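Local coordinates for heme-binding protein A (Haemophilus parasuis 29755, PDB 3TPA) that probably serves as a periplasmic solute-binding protein that captures glutathione for import, at residues A29-Q38 with N500-Y508; F351-R362 with K385-F396. The protein carries 1 engineered substitution. One frame throughout, in Å; residues are numbered along the deposited sequence. Where two conformers were deposited one is given.

Interaction 1 (A29-Q38 with N500-Y508); sequences ANDFNASSQQ and NPFGYTAFY
Tyr504 sets its ring against Ala29, Phe32 and Gln37 where the loop 500-508 comes back, at the far end of the chain, to the turns leading into helix 36-39. This meeting of late and early chain fits the family 5 solute-binding fold, in which one lobe is built from both termini. Phe32 turns a ring edge to the face of Tyr504, an offset edge-to-face pair with centroids of the two rings 5.7 Å apart and planes at 76°. At the rim of the tyrosine, near its plane, Ala29 O lies 3.3 Å from Tyr504 CE1, while Phe502 O sits above the centre of one face. Tyr121 of helix 120-124 touches both Ala29 and Tyr504.

Gln37 folds back at its second torsion (chi2 -72°), which brings its amide over the root of the tyrosine side chain, with Gln37 CD 3.4 Å from Tyr504 CB. Its polar end is well occupied: NE2 bonds to Asp160, and two waters tie NE2 and OE1 separately to Asn500 ND2. Asn33 takes the backbone of the loop, its OD1 accepting Thr505 N at 2.8 Å along a nearly straight N-H (169°), although the donor stands above the carbonyl plane rather than on a lone pair. Asn33 ND2 reaches Gly503 O through another water.

Gln38 spends NE2 on two backbone carbonyls, Thr505 O at 2.8 Å and Asn33 O at 2.9 Å. Both lie close to its amide plane, which fixes the rotation of the group and stitches the two segments together. Gln38 NE2 also lies 3.6 Å from Phe507 CD2, and both side chains rest on Leu221 and Phe223 of strand 220-225. The amide oxygen of Gln38 is held more loosely: Phe507 N gives Gln38 OE1 a weak bond of 3.4 Å.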
loop_
_atom_site.group_PDB
_atom_site.type_symbol
_atom_site.label_atom_id
_atom_site.label_comp_id
_atom_site.label_asym_id
_atom_site.label_seq_id
_atom_site.Cartn_x
_atom_site.Cartn_y
_atom_site.Cartn_z
ATOM N N ALA A 29 -2.175 -4.354 7.560
ATOM C CA ALA A 29 -2.118 -2.891 7.474
ATOM C C ALA A 29 -3.276 -2.191 8.217
ATOM O O ALA A 29 -3.170 -1.042 8.635
ATOM C CB ALA A 29 -2.028 -2.426 6.003
ATOM N N ASN A 30 -4.379 -2.891 8.393
ATOM C CA ASN A 30 -5.494 -2.315 9.140
ATOM C C ASN A 30 -5.210 -1.987 10.621
ATOM O O ASN A 30 -5.843 -1.093 11.162
ATOM C CB ASN A 30 -6.760 -3.161 8.977
ATOM C CG ASN A 30 -7.365 -3.039 7.581
ATOM O OD1 ASN A 30 -7.166 -3.904 6.728
ATOM N ND2 ASN A 30 -8.096 -1.953 7.342
ATOM N N ASP A 31 -4.262 -2.690 11.257
ATOM C CA ASP A 31 -3.832 -2.402 12.645
ATOM C C ASP A 31 -3.189 -1.026 12.800
ATOM O O ASP A 31 -3.162 -0.458 13.874
ATOM C CB ASP A 31 -2.782 -3.424 13.127
ATOM C CG ASP A 31 -3.377 -4.781 13.472
ATOM O OD1 ASP A 31 -4.609 -4.883 13.581
ATOM O OD2 ASP A 31 -2.604 -5.744 13.656
ATOM N N PHE A 32 -2.606 -0.535 11.718
ATOM C CA PHE A 32 -1.928 0.758 11.704
ATOM C C PHE A 32 -2.870 1.887 12.098
ATOM O O PHE A 32 -2.475 2.835 12.762
ATOM C CB PHE A 32 -1.348 1.029 10.318
ATOM C CG PHE A 32 -0.141 0.194 9.973
ATOM C CD1 PHE A 32 0.767 -0.192 10.943
ATOM C CD2 PHE A 32 0.101 -0.176 8.655
ATOM C CE1 PHE A 32 1.912 -0.958 10.603
ATOM C CE2 PHE A 32 1.245 -0.936 8.309
ATOM C CZ PHE A 32 2.134 -1.331 9.284
ATOM N N ASN A 33 -4.131 1.776 11.703
ATOM C CA ASN A 33 -5.108 2.810 11.998
ATOM C C ASN A 33 -5.299 3.001 13.510
ATOM O O ASN A 33 -5.636 4.092 13.975
ATOM C CB ASN A 33 -6.451 2.463 11.340
ATOM C CG ASN A 33 -6.419 2.655 9.848
ATOM O OD1 ASN A 33 -5.759 3.564 9.360
ATOM N ND2 ASN A 33 -7.125 1.799 9.108
ATOM N N ALA A 34 -5.104 1.924 14.263
ATOM C CA ALA A 34 -5.240 1.943 15.723
ATOM C C ALA A 34 -3.950 2.326 16.449
ATOM O O ALA A 34 -3.975 2.577 17.644
ATOM C CB ALA A 34 -5.710 0.582 16.215
ATOM N N SER A 35 -2.817 2.343 15.745
ATOM C CA SER A 35 -1.549 2.682 16.400
ATOM C C SER A 35 -0.777 3.828 15.723
ATOM O O SER A 35 -0.909 4.987 16.099
ATOM C CB SER A 35 -0.664 1.441 16.526
ATOM O OG SER A 35 -0.422 0.852 15.260
ATOM N N SER A 36 0.016 3.501 14.715
ATOM C CA SER A 36 0.877 4.478 14.061
ATOM C C SER A 36 0.115 5.722 13.620
ATOM O O SER A 36 0.653 6.831 13.659
ATOM C CB SER A 36 1.586 3.833 12.864
ATOM O OG SER A 36 0.684 2.972 12.181
ATOM N N GLN A 37 -1.134 5.538 13.195
ATOM C CA GLN A 37 -1.874 6.620 12.565
ATOM C C GLN A 37 -2.343 7.653 13.572
ATOM O O GLN A 37 -2.540 8.802 13.206
ATOM C CB GLN A 37 -3.054 6.102 11.719
ATOM C CG GLN A 37 -2.661 5.457 10.386
ATOM C CD GLN A 37 -2.183 6.458 9.334
ATOM O OE1 GLN A 37 -2.851 7.445 9.045
ATOM N NE2 GLN A 37 -1.027 6.187 8.750
ATOM N N GLN A 38 -2.517 7.253 14.830
ATOM C CA GLN A 38 -3.013 8.184 15.853
ATOM C C GLN A 38 -1.975 8.499 16.932
ATOM O O GLN A 38 -1.925 9.616 17.453
ATOM C CB GLN A 38 -4.244 7.605 16.563
ATOM C CG GLN A 38 -5.256 6.852 15.691
ATOM C CD GLN A 38 -5.764 7.628 14.474
ATOM O OE1 GLN A 38 -5.807 8.853 14.449
ATOM N NE2 GLN A 38 -6.157 6.891 13.456
ATOM N N ASN A 500 -6.551 9.085 2.435
ATOM C CA ASN A 500 -5.133 8.787 2.315
ATOM C C ASN A 500 -4.938 7.780 1.176
ATOM O O ASN A 500 -5.617 6.765 1.133
ATOM C CB ASN A 500 -4.637 8.232 3.660
ATOM C CG ASN A 500 -3.191 7.758 3.625
ATOM O OD1 ASN A 500 -2.683 7.325 2.591
ATOM N ND2 ASN A 500 -2.526 7.826 4.770
ATOM N N PRO A 501 -4.005 8.055 0.246
ATOM C CA PRO A 501 -3.797 7.167 -0.911
ATOM C C PRO A 501 -3.525 5.713 -0.503
ATOM O O PRO A 501 -3.883 4.774 -1.216
ATOM C CB PRO A 501 -2.556 7.758 -1.595
ATOM C CG PRO A 501 -2.471 9.162 -1.124
ATOM C CD PRO A 501 -3.019 9.147 0.286
ATOM N N PHE A 502 -2.905 5.529 0.654
ATOM C CA PHE A 502 -2.565 4.183 1.133
ATOM C C PHE A 502 -3.729 3.489 1.827
ATOM O O PHE A 502 -3.658 2.304 2.134
ATOM C CB PHE A 502 -1.330 4.242 2.030
ATOM C CG PHE A 502 -0.145 4.853 1.345
ATOM C CD1 PHE A 502 0.576 4.124 0.418
ATOM C CD2 PHE A 502 0.222 6.163 1.596
ATOM C CE1 PHE A 502 1.672 4.680 -0.243
ATOM C CE2 PHE A 502 1.318 6.737 0.951
ATOM C CZ PHE A 502 2.041 5.996 0.012
ATOM N N GLY A 503 -4.810 4.232 2.036
ATOM C CA GLY A 503 -6.032 3.693 2.620
ATOM C C GLY A 503 -6.190 3.935 4.116
ATOM O O GLY A 503 -7.234 3.613 4.694
ATOM N N TYR A 504 -5.180 4.509 4.764
ATOM C CA TYR A 504 -5.265 4.666 6.224
ATOM C C TYR A 504 -6.180 5.800 6.627
ATOM O O TYR A 504 -6.493 6.672 5.815
ATOM C CB TYR A 504 -3.873 4.847 6.836
ATOM C CG TYR A 504 -2.970 3.710 6.445
ATOM C CD1 TYR A 504 -3.286 2.402 6.796
ATOM C CD2 TYR A 504 -1.814 3.939 5.688
ATOM C CE1 TYR A 504 -2.471 1.346 6.414
ATOM C CE2 TYR A 504 -0.990 2.893 5.310
ATOM C CZ TYR A 504 -1.321 1.605 5.672
ATOM O OH TYR A 504 -0.493 0.584 5.283
ATOM N N THR A 505 -6.592 5.803 7.893
ATOM C CA THR A 505 -7.489 6.842 8.406
ATOM C C THR A 505 -6.836 7.608 9.574
ATOM O O THR A 505 -6.735 7.094 10.690
ATOM C CB THR A 505 -8.813 6.234 8.920
ATOM O OG1 THR A 505 -8.513 5.233 9.895
ATOM C CG2 THR A 505 -9.618 5.577 7.788
ATOM N N ALA A 506 -6.404 8.834 9.319
ATOM C CA ALA A 506 -5.874 9.698 10.375
ATOM C C ALA A 506 -6.940 10.708 10.797
ATOM O O ALA A 506 -7.622 11.284 9.956
ATOM C CB ALA A 506 -4.597 10.423 9.908
ATOM N N PHE A 507 -7.102 10.905 12.098
ATOM C CA PHE A 507 -8.149 11.785 12.597
ATOM C C PHE A 507 -7.642 13.128 13.117
ATOM O O PHE A 507 -8.432 13.981 13.513
ATOM C CB PHE A 507 -9.037 11.044 13.599
ATOM C CG PHE A 507 -9.703 9.829 13.005
ATOM C CD1 PHE A 507 -10.687 9.969 12.032
ATOM C CD2 PHE A 507 -9.328 8.557 13.387
ATOM C CE1 PHE A 507 -11.294 8.865 11.467
ATOM C CE2 PHE A 507 -9.925 7.443 12.825
ATOM C CZ PHE A 507 -10.913 7.597 11.858
ATOM N N TYR A 508 -6.325 13.332 13.084
ATOM C CA TYR A 508 -5.772 14.657 13.350
ATOM C C TYR A 508 -6.234 15.596 12.251
ATOM O O TYR A 508 -6.303 15.204 11.095
ATOM C CB TYR A 508 -4.240 14.635 13.387
ATOM C CG TYR A 508 -3.661 15.982 13.771
ATOM C CD1 TYR A 508 -3.750 16.448 15.089
ATOM C CD2 TYR A 508 -3.060 16.800 12.822
ATOM C CE1 TYR A 508 -3.232 17.681 15.449
ATOM C CE2 TYR A 508 -2.541 18.035 13.170
ATOM C CZ TYR A 508 -2.634 18.468 14.488
ATOM O OH TYR A 508 -2.121 19.690 14.838
HETATM O O HOH W 1 -7.859 1.733 6.264
HETATM O O HOH W 2 -4.052 11.316 13.370
HETATM O O HOH W 3 -0.223 7.584 6.204
HETATM O O HOH W 4 -3.807 8.930 7.106
#

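Interaction 2 (F351-R362 with K385-F396); sequences FETEIWVQPVVR and KAKLVTHEWADF
Strand 351-356 runs parallel to the first residues of 385-396, their axes 4.2 Å apart at closest and 28° from parallel, and six backbone bonds join them from Lys385 N to Phe351 O through to Val357 N to Val389 O. The pair belongs to a beta-alpha-beta crossover through helix 368-381, at the edge of a mixed sheet where 384-389 is the outermost strand and 407-413 flanks 351-356 on its other side.

On the face carrying Thr353, Ala386, Ile355 and Leu388, small contacts fill the seam: Thr353 CG2 is 3.6 Å from Ala386 CB, and Ile355 CD1 meets the same methyl carbon, Ala386 CB, at 3.7 Å. Ile355 and Leu388 run alongside each other in the same direction, with Ile355 CB 3.9 Å from Leu388 CD2, beneath the crossover helix, which puts Ile375 on Ile355 and Ala372 on Leu388.

Trp356 dominates the opposite face. Val389 CG1 sits over its five-membered ring in a CH-pi contact, and His391 brings NE2 over the same face, toward the rim of the indole, the imidazole tilted 38° from the six-membered ring with the centroids of the two rings 4.2 Å apart. Trp356 NE1 bonds almost straight to Glu354 OE1 at 3.2 Å, the carboxylate being met from above its plane, which probably helps hold the indole's rotation.

Beyond the strands the chain turns into helix 393-401, and Phe396 slips under the loop after 351-356. Its CG stands anti to the backbone N (chi1 173°), carrying the ring to where Gln358 CA and Pro359 CD both lie over one face. Trp356 O lies at the ring's edge, in its plane, and Pro359 CD approaches Phe396 CG to 3.8 Å.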
loop_
_atom_site.group_PDB
_atom_site.type_symbol
_atom_site.label_atom_id
_atom_site.label_comp_id
_atom_site.label_asym_id
_atom_site.label_seq_id
_atom_site.Cartn_x
_atom_site.Cartn_y
_atom_site.Cartn_z
ATOM N N PHE A 351 -5.184 -21.078 -30.949
ATOM C CA PHE A 351 -4.477 -22.107 -30.197
ATOM C C PHE A 351 -5.185 -22.408 -28.868
ATOM O O PHE A 351 -6.160 -21.762 -28.514
ATOM C CB PHE A 351 -3.022 -21.670 -29.951
ATOM C CG PHE A 351 -2.894 -20.362 -29.211
ATOM C CD1 PHE A 351 -2.792 -20.339 -27.830
ATOM C CD2 PHE A 351 -2.882 -19.156 -29.897
ATOM C CE1 PHE A 351 -2.673 -19.134 -27.147
ATOM C CE2 PHE A 351 -2.769 -17.950 -29.218
ATOM C CZ PHE A 351 -2.665 -17.943 -27.844
ATOM N N GLU A 352 -4.692 -23.401 -28.139
ATOM C CA GLU A 352 -5.270 -23.724 -26.848
ATOM C C GLU A 352 -4.340 -23.233 -25.751
ATOM O O GLU A 352 -3.120 -23.237 -25.904
ATOM C CB GLU A 352 -5.502 -25.234 -26.697
ATOM C CG GLU A 352 -6.408 -25.870 -27.755
ATOM C CD GLU A 352 -6.415 -27.390 -27.651
ATOM O OE1 GLU A 352 -5.329 -27.974 -27.440
ATOM O OE2 GLU A 352 -7.499 -28.002 -27.761
ATOM N N THR A 353 -4.923 -22.820 -24.637
ATOM C CA THR A 353 -4.138 -22.302 -23.519
ATOM C C THR A 353 -4.945 -22.442 -22.225
ATOM O O THR A 353 -5.948 -23.147 -22.199
ATOM C CB THR A 353 -3.696 -20.836 -23.767
ATOM O OG1 THR A 353 -2.802 -20.421 -22.730
ATOM C CG2 THR A 353 -4.904 -19.892 -23.816
ATOM N N GLU A 354 -4.502 -21.791 -21.156
ATOM C CA GLU A 354 -5.176 -21.879 -19.870
ATOM C C GLU A 354 -5.233 -20.519 -19.206
ATOM O O GLU A 354 -4.338 -19.696 -19.374
ATOM C CB GLU A 354 -4.427 -22.818 -18.921
ATOM C CG GLU A 354 -4.295 -24.260 -19.355
ATOM C CD GLU A 354 -3.528 -25.090 -18.329
ATOM O OE1 GLU A 354 -2.478 -24.615 -17.836
ATOM O OE2 GLU A 354 -3.985 -26.207 -17.996
ATOM N N ILE A 355 -6.288 -20.286 -18.439
ATOM C CA ILE A 355 -6.357 -19.106 -17.591
ATOM C C ILE A 355 -6.419 -19.564 -16.137
ATOM O O ILE A 355 -7.406 -20.155 -15.704
ATOM C CB ILE A 355 -7.576 -18.237 -17.901
ATOM C CG1 ILE A 355 -7.498 -17.659 -19.318
ATOM C CG2 ILE A 355 -7.702 -17.110 -16.874
ATOM C CD1 ILE A 355 -8.850 -17.156 -19.824
ATOM N N TRP A 356 -5.350 -19.309 -15.397
ATOM C CA TRP A 356 -5.307 -19.636 -13.986
ATOM C C TRP A 356 -6.138 -18.642 -13.174
ATOM O O TRP A 356 -5.832 -17.450 -13.133
ATOM C CB TRP A 356 -3.861 -19.655 -13.496
ATOM C CG TRP A 356 -3.101 -20.835 -14.035
ATOM C CD1 TRP A 356 -3.274 -21.430 -15.255
ATOM C CD2 TRP A 356 -2.089 -21.590 -13.361
ATOM N NE1 TRP A 356 -2.417 -22.494 -15.388
ATOM C CE2 TRP A 356 -1.676 -22.613 -14.241
ATOM C CE3 TRP A 356 -1.477 -21.493 -12.104
ATOM C CZ2 TRP A 356 -0.683 -23.540 -13.903
ATOM C CZ3 TRP A 356 -0.486 -22.405 -11.778
ATOM C CH2 TRP A 356 -0.106 -23.418 -12.669
ATOM N N VAL A 357 -7.194 -19.141 -12.536
ATOM C CA VAL A 357 -8.063 -18.310 -11.691
ATOM C C VAL A 357 -7.497 -18.169 -10.274
ATOM O O VAL A 357 -7.107 -19.156 -9.661
ATOM C CB VAL A 357 -9.493 -18.888 -11.619
ATOM C CG1 VAL A 357 -10.385 -18.039 -10.716
ATOM C CG2 VAL A 357 -10.096 -19.001 -13.010
ATOM N N GLN A 358 -7.446 -16.939 -9.761
ATOM C CA GLN A 358 -6.979 -16.698 -8.395
ATOM C C GLN A 358 -8.038 -17.158 -7.382
ATOM O O GLN A 358 -9.183 -16.727 -7.442
ATOM C CB GLN A 358 -6.624 -15.223 -8.183
ATOM C CG GLN A 358 -6.240 -14.897 -6.758
ATOM C CD GLN A 358 -5.556 -13.563 -6.597
ATOM O OE1 GLN A 358 -4.735 -13.165 -7.415
ATOM N NE2 GLN A 358 -5.871 -12.870 -5.519
ATOM N N PRO A 359 -7.655 -18.051 -6.456
ATOM C CA PRO A 359 -8.662 -18.687 -5.607
ATOM C C PRO A 359 -8.968 -17.929 -4.315
ATOM O O PRO A 359 -9.922 -18.283 -3.638
ATOM C CB PRO A 359 -8.018 -20.030 -5.286
ATOM C CG PRO A 359 -6.579 -19.702 -5.206
ATOM C CD PRO A 359 -6.330 -18.666 -6.275
ATOM N N VAL A 360 -8.171 -16.921 -3.980
ATOM C CA VAL A 360 -8.370 -16.148 -2.756
ATOM C C VAL A 360 -8.568 -14.684 -3.100
ATOM O O VAL A 360 -7.632 -14.026 -3.556
ATOM C CB VAL A 360 -7.169 -16.271 -1.816
ATOM C CG1 VAL A 360 -7.291 -15.295 -0.651
ATOM C CG2 VAL A 360 -7.047 -17.695 -1.301
ATOM N N VAL A 361 -9.777 -14.172 -2.878
ATOM C CA VAL A 361 -10.105 -12.808 -3.274
ATOM C C VAL A 361 -9.276 -11.756 -2.537
ATOM O O VAL A 361 -9.012 -11.870 -1.337
ATOM C CB VAL A 361 -11.595 -12.504 -3.117
ATOM C CG1 VAL A 361 -12.414 -13.492 -3.930
ATOM C CG2 VAL A 361 -11.996 -12.567 -1.654
ATOM N N ARG A 362 -8.842 -10.750 -3.292
ATOM C CA ARG A 362 -8.140 -9.605 -2.750
ATOM C C ARG A 362 -8.861 -8.358 -3.217
ATOM O O ARG A 362 -9.601 -8.404 -4.202
ATOM C CB ARG A 362 -6.687 -9.588 -3.224
ATOM C CG ARG A 362 -5.863 -10.761 -2.737
ATOM C CD ARG A 362 -5.419 -10.571 -1.313
ATOM N NE ARG A 362 -4.709 -11.740 -0.816
ATOM C CZ ARG A 362 -5.146 -12.528 0.160
ATOM N NH1 ARG A 362 -6.297 -12.269 0.763
ATOM N NH2 ARG A 362 -4.429 -13.576 0.542
ATOM N N LYS A 385 -8.644 -21.010 -27.315
ATOM C CA LYS A 385 -9.426 -21.873 -26.440
ATOM C C LYS A 385 -8.744 -22.013 -25.091
ATOM O O LYS A 385 -7.856 -22.849 -24.920
ATOM C CB LYS A 385 -9.607 -23.253 -27.060
ATOM C CG LYS A 385 -10.269 -23.242 -28.430
ATOM C CD LYS A 385 -9.241 -23.341 -29.547
ATOM C CE LYS A 385 -9.911 -23.281 -30.915
ATOM N NZ LYS A 385 -8.926 -23.028 -32.012
ATOM N N ALA A 386 -9.179 -21.204 -24.135
ATOM C CA ALA A 386 -8.534 -21.141 -22.831
ATOM C C ALA A 386 -9.411 -21.773 -21.752
ATOM O O ALA A 386 -10.488 -21.263 -21.426
ATOM C CB ALA A 386 -8.219 -19.686 -22.482
ATOM N N LYS A 387 -8.948 -22.891 -21.208
ATOM C CA LYS A 387 -9.620 -23.559 -20.102
ATOM C C LYS A 387 -9.340 -22.831 -18.784
ATOM O O LYS A 387 -8.205 -22.440 -18.516
ATOM C CB LYS A 387 -9.126 -25.001 -20.013
ATOM C CG LYS A 387 -9.952 -25.896 -19.102
ATOM C CD LYS A 387 -9.497 -27.337 -19.207
ATOM C CE LYS A 387 -10.394 -28.261 -18.408
ATOM N NZ LYS A 387 -10.582 -29.554 -19.125
ATOM N N LEU A 388 -10.372 -22.641 -17.964
ATOM C CA LEU A 388 -10.178 -22.068 -16.632
ATOM C C LEU A 388 -9.581 -23.128 -15.724
ATOM O O LEU A 388 -10.054 -24.258 -15.674
ATOM C CB LEU A 388 -11.493 -21.555 -16.042
ATOM C CG LEU A 388 -12.198 -20.468 -16.845
ATOM C CD1 LEU A 388 -13.229 -19.784 -15.967
ATOM C CD2 LEU A 388 -11.193 -19.466 -17.357
ATOM N N VAL A 389 -8.533 -22.754 -15.007
ATOM C CA VAL A 389 -7.785 -23.695 -14.185
ATOM C C VAL A 389 -7.792 -23.235 -12.738
ATOM O O VAL A 389 -7.476 -22.082 -12.435
ATOM C CB VAL A 389 -6.326 -23.840 -14.672
ATOM C CG1 VAL A 389 -5.508 -24.681 -13.697
ATOM C CG2 VAL A 389 -6.296 -24.450 -16.067
ATOM N N THR A 390 -8.157 -24.151 -11.855
ATOM C CA THR A 390 -8.286 -23.870 -10.431
ATOM C C THR A 390 -7.145 -24.514 -9.647
ATOM O O THR A 390 -6.725 -25.625 -9.954
ATOM C CB THR A 390 -9.635 -24.404 -9.914
ATOM O OG1 THR A 390 -10.708 -23.791 -10.651
ATOM C CG2 THR A 390 -9.795 -24.118 -8.429
ATOM N N HIS A 391 -6.645 -23.806 -8.641
ATOM C CA HIS A 391 -5.537 -24.279 -7.815
ATOM C C HIS A 391 -5.743 -23.746 -6.407
ATOM O O HIS A 391 -6.422 -22.739 -6.227
ATOM C CB HIS A 391 -4.192 -23.725 -8.331
ATOM C CG HIS A 391 -3.653 -24.426 -9.539
ATOM N ND1 HIS A 391 -3.117 -25.697 -9.487
ATOM C CD2 HIS A 391 -3.549 -24.027 -10.826
ATOM C CE1 HIS A 391 -2.726 -26.057 -10.695
ATOM N NE2 HIS A 391 -2.974 -25.060 -11.527
ATOM N N GLU A 392 -5.162 -24.402 -5.406
ATOM C CA GLU A 392 -5.149 -23.856 -4.055
ATOM C C GLU A 392 -4.175 -22.687 -4.000
ATOM O O GLU A 392 -3.231 -22.631 -4.772
ATOM C CB GLU A 392 -4.736 -24.911 -3.025
ATOM C CG GLU A 392 -5.712 -26.069 -2.874
ATOM C CD GLU A 392 -5.245 -27.317 -3.596
ATOM O OE1 GLU A 392 -5.335 -27.352 -4.840
ATOM O OE2 GLU A 392 -4.781 -28.258 -2.918
ATOM N N TRP A 393 -4.403 -21.778 -3.065
ATOM C CA TRP A 393 -3.640 -20.527 -2.951
ATOM C C TRP A 393 -2.139 -20.739 -3.095
ATOM O O TRP A 393 -1.514 -20.162 -3.986
ATOM C CB TRP A 393 -3.961 -19.838 -1.618
ATOM C CG TRP A 393 -3.348 -18.468 -1.385
ATOM C CD1 TRP A 393 -2.720 -18.042 -0.245
ATOM C CD2 TRP A 393 -3.333 -17.349 -2.289
ATOM N NE1 TRP A 393 -2.312 -16.737 -0.385
ATOM C CE2 TRP A 393 -2.678 -16.286 -1.625
ATOM C CE3 TRP A 393 -3.803 -17.143 -3.588
ATOM C CZ2 TRP A 393 -2.476 -15.044 -2.222
ATOM C CZ3 TRP A 393 -3.607 -15.906 -4.175
ATOM C CH2 TRP A 393 -2.948 -14.875 -3.493
ATOM N N ALA A 394 -1.559 -21.571 -2.236
ATOM C CA ALA A 394 -0.118 -21.793 -2.270
ATOM C C ALA A 394 0.391 -22.332 -3.604
ATOM O O ALA A 394 1.443 -21.901 -4.073
ATOM C CB ALA A 394 0.317 -22.708 -1.123
ATOM N N ASP A 395 -0.344 -23.270 -4.207
ATOM C CA ASP A 395 0.065 -23.852 -5.485
ATOM C C ASP A 395 -0.003 -22.809 -6.581
ATOM O O ASP A 395 0.908 -22.683 -7.393
ATOM C CB ASP A 395 -0.812 -25.049 -5.884
ATOM C CG ASP A 395 -0.484 -26.305 -5.101
ATOM O OD1 ASP A 395 0.660 -26.422 -4.620
ATOM O OD2 ASP A 395 -1.374 -27.176 -4.962
ATOM N N PHE A 396 -1.109 -22.080 -6.588
ATOM C CA PHE A 396 -1.365 -21.010 -7.546
ATOM C C PHE A 396 -0.165 -20.076 -7.587
ATOM O O PHE A 396 0.381 -19.777 -8.647
ATOM C CB PHE A 396 -2.630 -20.260 -7.114
ATOM C CG PHE A 396 -2.927 -19.010 -7.911
ATOM C CD1 PHE A 396 -3.532 -19.085 -9.152
ATOM C CD2 PHE A 396 -2.631 -17.750 -7.385
ATOM C CE1 PHE A 396 -3.823 -17.927 -9.874
ATOM C CE2 PHE A 396 -2.916 -16.589 -8.091
ATOM C CZ PHE A 396 -3.520 -16.679 -9.335
HETATM O O HOH W 5 -8.601 -21.165 -8.472
HETATM O O HOH W 6 -5.631 -21.209 -10.651
#

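The two contacts sit well apart, with centres 34 Å from each other and nearest atoms about 10 Å apart, so neither touches the other. Interaction 1 closes a long span of chain, joining its beginning to its end about 12 Å from the centre of the chain, and interaction 2 is a local crossover within that span, about 25 Å out. Strand 261-276 links their surroundings: Pro501 and Phe502 rest on it from interaction 1, and it belongs to the same sheet as both strands of interaction 2. The arrangement is consistent with two lobes of a solute-binding protein, in which a ligand would be expected in the cleft between.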